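Local coordinates for putative membrane anchored protein (Corynebacterium diphtheriae, PDB 3LSO), which is of unknown function but is probably held at the membrane by a transmembrane helix, carrying a series of beta-rich domains, at residues B[355-359]-B[409-414]; B[422-427]-B[452-456]; B[299-303]-B[446-451]. The contacts are given in a common frame with arbitrary orientation. Residue numbers count along the deposited sequence, not the author numbering.

Contact 1: B[355-359]-B[409-414]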
loop_
_atom_site.group_PDB
_atom_site.type_symbol
_atom_site.label_atom_id
_atom_site.label_comp_id
_atom_site.label_asym_id
_atom_site.label_seq_id
_atom_site.Cartn_x
_atom_site.Cartn_y
_atom_site.Cartn_z
ATOM N N GLY B 355 25.810 -29.642 19.055
ATOM C CA GLY B 355 26.464 -28.346 19.017
ATOM C C GLY B 355 27.869 -28.452 18.473
ATOM O O GLY B 355 28.645 -29.317 18.886
ATOM N N LYS B 356 28.202 -27.560 17.539
ATOM C CA LYS B 356 29.529 -27.521 16.921
ATOM C C LYS B 356 29.755 -26.231 16.160
ATOM O O LYS B 356 28.772 -25.560 15.783
ATOM C CB LYS B 356 29.712 -28.704 15.977
ATOM C CG LYS B 356 28.859 -28.685 14.738
ATOM C CD LYS B 356 28.989 -29.994 14.025
ATOM C CE LYS B 356 28.442 -31.154 14.903
ATOM N NZ LYS B 356 28.296 -32.488 14.165
ATOM N N THR B 357 31.036 -25.907 15.910
ATOM C CA THR B 357 31.438 -24.701 15.163
ATOM C C THR B 357 32.103 -25.034 13.816
ATOM O O THR B 357 32.492 -26.176 13.617
ATOM C CB THR B 357 32.433 -23.844 15.973
ATOM O OG1 THR B 357 33.530 -24.643 16.431
ATOM C CG2 THR B 357 31.780 -23.208 17.148
ATOM N N ASN B 358 32.224 -24.031 12.929
ATOM C CA ASN B 358 33.034 -24.017 11.679
ATOM C C ASN B 358 34.484 -24.305 11.851
ATOM O O ASN B 358 35.304 -23.735 11.087
ATOM C CB ASN B 358 33.402 -22.590 11.353
ATOM C CG ASN B 358 32.329 -21.780 10.938
ATOM O OD1 ASN B 358 32.090 -21.630 9.769
ATOM N ND2 ASN B 358 31.761 -21.095 11.878
ATOM N N TYR B 359 34.882 -24.946 12.922
ATOM C CA TYR B 359 36.307 -24.959 13.202
ATOM C C TYR B 359 36.419 -25.693 14.485
ATOM O O TYR B 359 35.498 -25.610 15.307
ATOM C CB TYR B 359 36.873 -23.531 13.318
ATOM C CG TYR B 359 36.168 -22.579 14.275
ATOM C CD1 TYR B 359 36.420 -22.604 15.641
ATOM C CD2 TYR B 359 35.290 -21.613 13.810
ATOM C CE1 TYR B 359 35.779 -21.715 16.514
ATOM C CE2 TYR B 359 34.669 -20.698 14.679
ATOM C CZ TYR B 359 34.904 -20.757 16.029
ATOM O OH TYR B 359 34.254 -19.876 16.904
ATOM N N PRO B 409 32.030 -15.868 7.969
ATOM C CA PRO B 409 31.200 -16.086 9.151
ATOM C C PRO B 409 31.812 -17.056 10.142
ATOM O O PRO B 409 32.346 -18.084 9.727
ATOM C CB PRO B 409 29.945 -16.719 8.567
ATOM C CG PRO B 409 29.875 -16.245 7.164
ATOM C CD PRO B 409 31.296 -16.190 6.726
ATOM N N GLN B 410 31.734 -16.720 11.433
ATOM C CA GLN B 410 32.056 -17.639 12.537
ATOM C C GLN B 410 30.741 -18.259 13.047
ATOM O O GLN B 410 29.923 -17.582 13.643
ATOM C CB GLN B 410 32.756 -16.899 13.680
ATOM C CG GLN B 410 33.906 -15.955 13.278
ATOM C CD GLN B 410 35.091 -16.664 12.639
ATOM O OE1 GLN B 410 35.231 -16.697 11.423
ATOM N NE2 GLN B 410 35.952 -17.224 13.459
ATOM N N THR B 411 30.518 -19.539 12.818
ATOM C CA THR B 411 29.194 -20.119 12.986
ATOM C C THR B 411 29.130 -21.209 14.058
ATOM O O THR B 411 29.977 -22.103 14.132
ATOM C CB THR B 411 28.707 -20.686 11.646
ATOM O OG1 THR B 411 28.723 -19.640 10.668
ATOM C CG2 THR B 411 27.311 -21.227 11.747
ATOM N N VAL B 412 28.115 -21.140 14.896
ATOM C CA VAL B 412 27.805 -22.274 15.717
ATOM C C VAL B 412 26.395 -22.777 15.312
ATOM O O VAL B 412 25.493 -21.979 15.030
ATOM C CB VAL B 412 27.918 -21.874 17.170
ATOM C CG1 VAL B 412 27.357 -20.507 17.354
ATOM C CG2 VAL B 412 27.196 -22.859 18.050
ATOM N N SER B 413 26.232 -24.086 15.203
ATOM C CA SER B 413 24.921 -24.677 14.940
ATOM C C SER B 413 24.619 -25.824 15.882
ATOM O O SER B 413 25.523 -26.475 16.420
ATOM C CB SER B 413 24.800 -25.142 13.493
ATOM O OG SER B 413 25.765 -26.119 13.162
ATOM N N ALA B 414 23.343 -26.055 16.120
ATOM C CA ALA B 414 22.974 -27.081 17.079
ATOM C C ALA B 414 21.526 -27.448 16.893
ATOM O O ALA B 414 20.848 -26.867 16.056
ATOM C CB ALA B 414 23.224 -26.591 18.504
#
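This is an antiparallel strand pairing at the edge of a four-stranded sheet in a beta sandwich. Strand 349-357 is one of its two edge strands within the chain, and strand 410-417 is its inner neighbour. N358, T411 and K356 bury the most surface. K356 forms a hydrogen-bonded pair with S413: K356 N donates to S413 O (3.1 Å), and S413 N donates to K356 O (3.0 Å). Both side chains lie on the same face of the sheet. N358 comes where the strand ends and the chain starts to turn. Its N still donates to T411 O (3.2 Å), which extends the pairing by one bond. Its CA-to-CB bond points toward 409-414. T411 O also receives a CA-H...O contact from T357 CA (3.2 Å). The T411 hydroxyl is bonded to S327, so T411 also ties to strand 321-329. T357 and V412 form the non-hydrogen-bonded pair on the opposite face, where both pack on I340 of the second sheet. T357 OG1, which also bonds to S361, donates to Y359 O at a very short 2.5 Å.

Contact 2: B[422-427]-B[452-456]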
loop_
_atom_site.group_PDB
_atom_site.type_symbol
_atom_site.label_atom_id
_atom_site.label_comp_id
_atom_site.label_asym_id
_atom_site.label_seq_id
_atom_site.Cartn_x
_atom_site.Cartn_y
_atom_site.Cartn_z
ATOM N N LEU B 422 5.370 -25.040 25.299
ATOM C CA LEU B 422 5.768 -23.669 24.991
ATOM C C LEU B 422 4.513 -22.823 24.714
ATOM O O LEU B 422 3.737 -23.166 23.837
ATOM C CB LEU B 422 6.756 -23.614 23.826
ATOM C CG LEU B 422 7.564 -22.314 23.775
ATOM C CD1 LEU B 422 8.460 -22.155 24.988
ATOM C CD2 LEU B 422 8.362 -22.208 22.493
ATOM N N ALA B 423 4.278 -21.774 25.509
ATOM C CA ALA B 423 3.150 -20.840 25.292
ATOM C C ALA B 423 3.182 -20.174 23.900
ATOM O O ALA B 423 4.266 -19.905 23.369
ATOM C CB ALA B 423 3.146 -19.760 26.366
ATOM N N PRO B 424 1.995 -19.891 23.318
ATOM C CA PRO B 424 1.890 -19.152 22.061
ATOM C C PRO B 424 2.752 -17.906 22.071
ATOM O O PRO B 424 2.883 -17.288 23.129
ATOM C CB PRO B 424 0.424 -18.734 22.041
ATOM C CG PRO B 424 -0.236 -19.827 22.678
ATOM C CD PRO B 424 0.659 -20.238 23.820
ATOM N N GLY B 425 3.333 -17.558 20.915
ATOM C CA GLY B 425 4.060 -16.304 20.755
ATOM C C GLY B 425 5.210 -16.403 19.770
ATOM O O GLY B 425 5.338 -17.402 19.059
ATOM N N ILE B 426 6.044 -15.358 19.740
ATOM C CA ILE B 426 7.178 -15.283 18.870
ATOM C C ILE B 426 8.473 -15.383 19.692
ATOM O O ILE B 426 8.623 -14.747 20.733
ATOM C CB ILE B 426 7.183 -13.976 18.083
ATOM C CG1 ILE B 426 6.040 -13.940 17.078
ATOM C CG2 ILE B 426 8.467 -13.852 17.314
ATOM C CD1 ILE B 426 5.883 -12.603 16.348
ATOM N N TYR B 427 9.422 -16.160 19.188
ATOM C CA TYR B 427 10.581 -16.551 19.941
ATOM C C TYR B 427 11.742 -16.489 18.955
ATOM O O TYR B 427 11.532 -16.755 17.770
ATOM C CB TYR B 427 10.396 -17.987 20.443
ATOM C CG TYR B 427 9.272 -18.225 21.458
ATOM C CD1 TYR B 427 9.503 -18.122 22.837
ATOM C CD2 TYR B 427 7.998 -18.584 21.042
ATOM C CE1 TYR B 427 8.479 -18.345 23.770
ATOM C CE2 TYR B 427 6.965 -18.815 21.952
ATOM C CZ TYR B 427 7.215 -18.693 23.310
ATOM O OH TYR B 427 6.194 -18.930 24.198
ATOM N N GLU B 452 7.262 -18.738 15.412
ATOM C CA GLU B 452 6.023 -18.445 16.110
ATOM C C GLU B 452 5.327 -19.728 16.491
ATOM O O GLU B 452 5.212 -20.628 15.683
ATOM C CB GLU B 452 5.089 -17.558 15.277
ATOM C CG GLU B 452 4.066 -16.784 16.126
ATOM C CD GLU B 452 3.228 -15.755 15.361
ATOM O OE1 GLU B 452 3.650 -15.285 14.281
ATOM O OE2 GLU B 452 2.130 -15.413 15.861
ATOM N N ILE B 453 4.903 -19.809 17.744
ATOM C CA ILE B 453 3.953 -20.811 18.175
ATOM C C ILE B 453 2.594 -20.198 18.000
ATOM O O ILE B 453 2.282 -19.217 18.659
ATOM C CB ILE B 453 4.143 -21.154 19.652
ATOM C CG1 ILE B 453 5.536 -21.749 19.902
ATOM C CG2 ILE B 453 3.028 -22.061 20.141
ATOM C CD1 ILE B 453 5.841 -22.993 19.131
ATOM N N ALA B 454 1.782 -20.764 17.118
ATOM C CA ALA B 454 0.506 -20.123 16.758
ATOM C C ALA B 454 -0.400 -19.854 17.954
ATOM O O ALA B 454 -0.243 -20.448 19.025
ATOM C CB ALA B 454 -0.237 -20.904 15.668
ATOM N N GLY B 455 -1.324 -18.919 17.765
ATOM C CA GLY B 455 -2.242 -18.529 18.810
ATOM C C GLY B 455 -3.649 -18.892 18.404
ATOM O O GLY B 455 -3.856 -19.602 17.415
ATOM N N PRO B 456 -4.636 -18.401 19.165
ATOM C CA PRO B 456 -6.034 -18.653 18.832
ATOM C C PRO B 456 -6.471 -17.802 17.636
ATOM O O PRO B 456 -5.809 -16.806 17.312
ATOM C CB PRO B 456 -6.776 -18.234 20.103
ATOM C CG PRO B 456 -5.899 -17.179 20.722
ATOM C CD PRO B 456 -4.484 -17.535 20.350
#
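This contact is the open end of a beta hairpin made of strands 425-435 and 440-453. The hairpin belongs to the larger sheet of the C-terminal beta sandwich. Here it lies against the preceding domain, which contains strand 278-285. The pairing is antiparallel and short. G425 and I453 make a hydrogen-bonded pair: G425 N donates to I453 O (3.0 Å), and I453 N donates to G425 O (2.8 Å). G425 has a positive phi of 148°. A side chain there would be jammed against the carbonyl O of P424, so this backbone shape calls for glycine.

Next along the strands, I426 and E452 form a non-hydrogen-bonded pair. Their side chains share a face and touch at I426 CG1 and E452 CG (3.6 Å). This face looks toward the preceding domain: I426 packs on P283 and V285, and the E452 carboxylate bonds to S259.

I453 buries the most surface, and its side chain is on the other face. Its CG1 lies 3.9 Å from L422 CD2 and also 3.9 Å from Y427 CE2; both pack against the same side of CG1. Past the paired residues the chains stay close: P424 CA makes a CA-H...O contact with I453 O (3.4 Å), and P424 CB is 3.5 Å from A454 O. Y427 of the strand reaches back to the loop before it: Y427 OH donates to A423 O at a very short 2.3 Å.

Contact 3: B[299-303]-B[446-451]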
loop_
_atom_site.group_PDB
_atom_site.type_symbol
_atom_site.label_atom_id
_atom_site.label_comp_id
_atom_site.label_asym_id
_atom_site.label_seq_id
_atom_site.Cartn_x
_atom_site.Cartn_y
_atom_site.Cartn_z
ATOM N N TYR B 299 25.309 -9.931 12.824
ATOM C CA TYR B 299 24.925 -11.323 12.960
ATOM C C TYR B 299 23.829 -11.752 11.983
ATOM O O TYR B 299 23.004 -10.955 11.535
ATOM C CB TYR B 299 24.428 -11.569 14.391
ATOM C CG TYR B 299 25.416 -11.163 15.438
ATOM C CD1 TYR B 299 25.670 -9.833 15.675
ATOM C CD2 TYR B 299 26.097 -12.119 16.193
ATOM C CE1 TYR B 299 26.594 -9.439 16.610
ATOM C CE2 TYR B 299 27.043 -11.745 17.147
ATOM C CZ TYR B 299 27.282 -10.391 17.346
ATOM O OH TYR B 299 28.203 -9.955 18.276
ATOM N N THR B 300 23.804 -13.043 11.690
ATOM C CA THR B 300 22.712 -13.670 10.941
ATOM C C THR B 300 22.467 -15.088 11.534
ATOM O O THR B 300 23.106 -15.474 12.542
ATOM C CB THR B 300 22.984 -13.696 9.406
ATOM O OG1 THR B 300 21.902 -14.346 8.741
ATOM C CG2 THR B 300 24.210 -14.479 9.083
ATOM N N GLY B 301 21.550 -15.851 10.932
ATOM C CA GLY B 301 21.227 -17.151 11.458
ATOM C C GLY B 301 20.334 -17.927 10.528
ATOM O O GLY B 301 20.044 -17.481 9.418
ATOM N N LEU B 302 19.913 -19.102 10.983
ATOM C CA LEU B 302 19.070 -19.995 10.221
ATOM C C LEU B 302 18.277 -20.763 11.236
ATOM O O LEU B 302 18.814 -21.131 12.289
ATOM C CB LEU B 302 19.913 -21.007 9.440
ATOM C CG LEU B 302 20.782 -20.595 8.249
ATOM C CD1 LEU B 302 21.943 -21.580 8.006
ATOM C CD2 LEU B 302 19.917 -20.463 7.017
ATOM N N ILE B 303 16.997 -20.980 10.943
ATOM C CA ILE B 303 16.197 -21.953 11.680
ATOM C C ILE B 303 15.620 -22.924 10.668
ATOM O O ILE B 303 15.059 -22.504 9.663
ATOM C CB ILE B 303 15.107 -21.313 12.532
ATOM C CG1 ILE B 303 14.238 -22.396 13.164
ATOM C CG2 ILE B 303 14.237 -20.411 11.684
ATOM C CD1 ILE B 303 13.582 -21.968 14.464
ATOM N N ILE B 446 18.696 -13.017 17.344
ATOM C CA ILE B 446 18.908 -13.138 15.913
ATOM C C ILE B 446 17.553 -13.320 15.265
ATOM O O ILE B 446 16.960 -14.400 15.350
ATOM C CB ILE B 446 19.931 -14.259 15.556
ATOM C CG1 ILE B 446 21.335 -13.830 15.988
ATOM C CG2 ILE B 446 20.000 -14.493 14.056
ATOM C CD1 ILE B 446 22.309 -14.913 15.912
ATOM N N PRO B 447 17.023 -12.252 14.653
ATOM C CA PRO B 447 15.677 -12.321 14.075
ATOM C C PRO B 447 15.610 -13.334 12.957
ATOM O O PRO B 447 14.526 -13.665 12.533
ATOM C CB PRO B 447 15.455 -10.917 13.480
ATOM C CG PRO B 447 16.464 -10.033 14.126
ATOM C CD PRO B 447 17.631 -10.915 14.511
ATOM N N GLU B 448 16.747 -13.816 12.465
ATOM C CA GLU B 448 16.706 -14.786 11.370
ATOM C C GLU B 448 16.450 -16.194 11.908
ATOM O O GLU B 448 16.325 -17.143 11.119
ATOM C CB GLU B 448 17.974 -14.762 10.518
ATOM C CG GLU B 448 18.137 -13.518 9.672
ATOM C CD GLU B 448 18.504 -12.264 10.471
ATOM O OE1 GLU B 448 18.607 -12.308 11.725
ATOM O OE2 GLU B 448 18.688 -11.207 9.833
ATOM N N THR B 449 16.354 -16.326 13.231
ATOM C CA THR B 449 16.031 -17.601 13.834
ATOM C C THR B 449 14.612 -17.599 14.420
ATOM O O THR B 449 14.188 -18.551 15.067
ATOM C CB THR B 449 17.081 -17.994 14.917
ATOM O OG1 THR B 449 16.930 -17.183 16.099
ATOM C CG2 THR B 449 18.506 -17.854 14.352
ATOM N N ALA B 450 13.863 -16.528 14.175
ATOM C CA ALA B 450 12.564 -16.352 14.848
ATOM C C ALA B 450 11.547 -17.431 14.477
ATOM O O ALA B 450 11.459 -17.803 13.308
ATOM C CB ALA B 450 11.993 -14.984 14.527
ATOM N N PHE B 451 10.769 -17.896 15.446
ATOM C CA PHE B 451 9.668 -18.794 15.153
ATOM C C PHE B 451 8.434 -18.386 15.926
ATOM O O PHE B 451 8.542 -17.746 16.962
ATOM C CB PHE B 451 10.053 -20.250 15.433
ATOM C CG PHE B 451 10.298 -20.571 16.897
ATOM C CD1 PHE B 451 9.254 -20.959 17.727
ATOM C CD2 PHE B 451 11.574 -20.535 17.422
ATOM C CE1 PHE B 451 9.465 -21.269 19.032
ATOM C CE2 PHE B 451 11.792 -20.848 18.740
ATOM C CZ PHE B 451 10.734 -21.216 19.543
#
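No hydrogen bond crosses between 299-303 and 446-451; the two segments meet by packing. Two contacts are apolar. I303, which buries the most surface, has its CD1 3.9 Å from F451 CD2. At the other end of the strand, I446 CG1 meets Y299 CB at 4.2 Å. Methyl groups also pack on backbone carbonyls: I303 CD1 lies 3.5 Å from T449 O, and I446 CD1 rests 3.5 Å from T300 O.

G301 sits between these two groups. The backbone comes close here: G301 N is 3.7 Å from I446 CG2, and G301 CA is 4.0 Å from T449 CG2. A CB on G301 would clash with both methyl groups, so the absence of a side chain makes room for them.

The geometry follows from the beta-sandwich fold. Strand 298-303 is an edge strand of the four-stranded sheet, and T300 and L302 bond through their backbones to S327 and S325 of the neighbouring strand. Strand 440-453 belongs to the larger, facing sheet and turns a corner at 447-449.

The E448 side chain touches with its carbons: E448 CB is 3.6 Å from G301 O, and E448 CG is 4.0 Å from T300 OG1. E448 O lies 3.9 Å from I303 N, with no hydrogen bond.

Hydrogen bonds within 446-451 shape the corner, which consists of two overlapping type I turns. T449 N donates to I446 O (2.9 Å) in the first turn. The second has a weak bond from A450 N to P447 O (3.4 Å). The T449 hydroxyl, which also meets the backbone N of F429, adds a bond from T449 OG1 to I446 O (2.9 Å).

Overall arrangement
Going from the N terminus, 299-303 comes first and opens the long loop of contact 3. Inside that loop, 355-359 leaves and 409-414 returns to close contact 1, so contact 1 is nested in contact 3. Segment 422-427 then opens contact 2. Segment 446-451 closes contact 3 before 452-456 closes contact 2, so these two cross. Contacts 1 and 3 reach the two outermost strands of the four-stranded sheet, and contact 3 joins that sheet to the larger one. Contact 2 pairs two neighbouring strands of the larger sheet at their ends, with the loops beyond them, near the preceding domain. Contacts 2 and 3 share strand 440-453 and touch: Y427 O is 2.7 Å from F451 N, a probable hydrogen bond.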